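Phosphatidylinositol-specific phospholipase C1 (Streptomyces antibioticus, PDB 3H4X) belongs to the calcium-dependent phosphoinositide phospholipase C family, as a bacterial member whose single chain is built round a closed parallel beta/alpha barrel. Local coordinates at residues A322-Y325 / P326-S329. Numbering follows the deposited sequence.
With EOH (ethanol), chain R.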
loop_
_atom_site.group_PDB
_atom_site.type_symbol
_atom_site.label_atom_id
_atom_site.label_comp_id
_atom_site.label_asym_id
_atom_site.label_seq_id
_atom_site.Cartn_x
_atom_site.Cartn_y
_atom_site.Cartn_z
ATOM N N ALA A 322 -5.346 4.400 10.126
ATOM C CA ALA A 322 -4.996 5.124 11.336
ATOM C C ALA A 322 -4.025 4.231 12.113
ATOM O O ALA A 322 -3.338 3.399 11.515
ATOM C CB ALA A 322 -6.238 5.450 12.162
ATOM N N ASP A 323 -3.967 4.394 13.433
ATOM C CA ASP A 323 -3.047 3.614 14.262
ATOM C C ASP A 323 -3.784 2.701 15.237
ATOM O O ASP A 323 -3.321 2.490 16.360
ATOM C CB ASP A 323 -2.131 4.541 15.067
ATOM C CG ASP A 323 -1.180 5.338 14.197
ATOM O OD1 ASP A 323 -1.089 5.062 12.985
ATOM O OD2 ASP A 323 -0.515 6.248 14.733
ATOM N N TRP A 324 -4.912 2.147 14.811
ATOM C CA TRP A 324 -5.810 1.441 15.728
ATOM C C TRP A 324 -5.408 -0.002 16.038
ATOM O O TRP A 324 -6.252 -0.899 16.050
ATOM C CB TRP A 324 -7.247 1.478 15.203
ATOM C CG TRP A 324 -7.798 2.867 15.043
ATOM C CD1 TRP A 324 -7.484 3.966 15.788
ATOM C CD2 TRP A 324 -8.777 3.295 14.089
ATOM N NE1 TRP A 324 -8.201 5.055 15.351
ATOM C CE2 TRP A 324 -9.003 4.668 14.310
ATOM C CE3 TRP A 324 -9.480 2.652 13.066
ATOM C CZ2 TRP A 324 -9.902 5.412 13.543
ATOM C CZ3 TRP A 324 -10.375 3.391 12.310
ATOM C CH2 TRP A 324 -10.577 4.756 12.552
ATOM N N TYR A 325 -4.128 -0.226 16.309
ATOM C CA TYR A 325 -3.672 -1.573 16.639
ATOM C C TYR A 325 -4.349 -2.180 17.886
ATOM O O TYR A 325 -4.463 -3.400 17.983
ATOM C CB TYR A 325 -2.140 -1.640 16.729
ATOM C CG TYR A 325 -1.539 -0.826 17.852
ATOM C CD1 TYR A 325 -1.368 -1.373 19.117
ATOM C CD2 TYR A 325 -1.131 0.485 17.647
ATOM C CE1 TYR A 325 -0.816 -0.636 20.147
ATOM C CE2 TYR A 325 -0.579 1.231 18.674
ATOM C CZ TYR A 325 -0.424 0.663 19.919
ATOM O OH TYR A 325 0.123 1.398 20.947
ATOM N N PRO A 326 -4.811 -1.341 18.835
ATOM C CA PRO A 326 -5.508 -1.911 19.992
ATOM C C PRO A 326 -6.893 -2.461 19.659
ATOM O O PRO A 326 -7.539 -3.063 20.517
ATOM C CB PRO A 326 -5.645 -0.716 20.946
ATOM C CG PRO A 326 -4.591 0.238 20.530
ATOM C CD PRO A 326 -4.518 0.089 19.031
ATOM N N LEU A 327 -7.346 -2.264 18.423
ATOM C CA LEU A 327 -8.702 -2.651 18.043
ATOM C C LEU A 327 -8.745 -3.610 16.853
ATOM O O LEU A 327 -9.249 -3.258 15.789
ATOM C CB LEU A 327 -9.533 -1.405 17.722
ATOM C CG LEU A 327 -9.653 -0.336 18.811
ATOM C CD1 LEU A 327 -10.287 0.926 18.241
ATOM C CD2 LEU A 327 -10.450 -0.855 19.999
ATOM N N PRO A 328 -8.225 -4.834 17.029
ATOM C CA PRO A 328 -8.203 -5.783 15.913
ATOM C C PRO A 328 -9.589 -6.075 15.338
ATOM O O PRO A 328 -9.716 -6.365 14.149
ATOM C CB PRO A 328 -7.587 -7.049 16.527
ATOM C CG PRO A 328 -7.688 -6.861 18.011
ATOM C CD PRO A 328 -7.616 -5.389 18.247
ATOM N N SER A 329 -10.624 -5.995 16.168
ATOM C CA SER A 329 -11.983 -6.212 15.690
ATOM C C SER A 329 -12.338 -5.174 14.628
ATOM O O SER A 329 -12.974 -5.490 13.622
ATOM C CB SER A 329 -12.982 -6.152 16.850
ATOM O OG SER A 329 -13.163 -4.821 17.301
HETATM C C1 EOH R . -2.329 -4.411 21.217
HETATM C C2 EOH R . -3.160 -3.446 22.054
HETATM O O EOH R . -2.911 -4.651 19.956
#
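A chi1 of 65° puts CG of Tyr325 between its backbone N and carbonyl carbon, which turns the ring over the next residue, Pro326. CD of the proline lies over one face, 3.5 Å from the centroid of the Tyr325 ring and 21° off its normal, a CH-pi contact between sequence neighbours. The two residues are the central pair of a type I beta turn from Trp324 to Leu327, closed by Leu327 N donating to Trp324 O at 2.9 Å. The bond is fairly straight at the hydrogen (157°), but the donor sits above the plane of the Trp324 carbonyl. Leu327 CD1 makes a loose contact with Trp324 CB at 4.3 Å, and both side chains rest on Ala305 of helix 302-314. The indole also takes Ala322 CB over one face. An ethanol, probably from the crystallisation liquor, donates to Tyr325 O at 2.8 Å. The turn thus carries the chain from strand 319-322 to Leu327, the N-cap residue of helix 328-331. Its chemistry implies a compact corner near the surface, closed by a single backbone bond: Pro326 has no N-H to donate, and the buried indole, with NE1 bonded to Asp296 O, joins the turn to the protein.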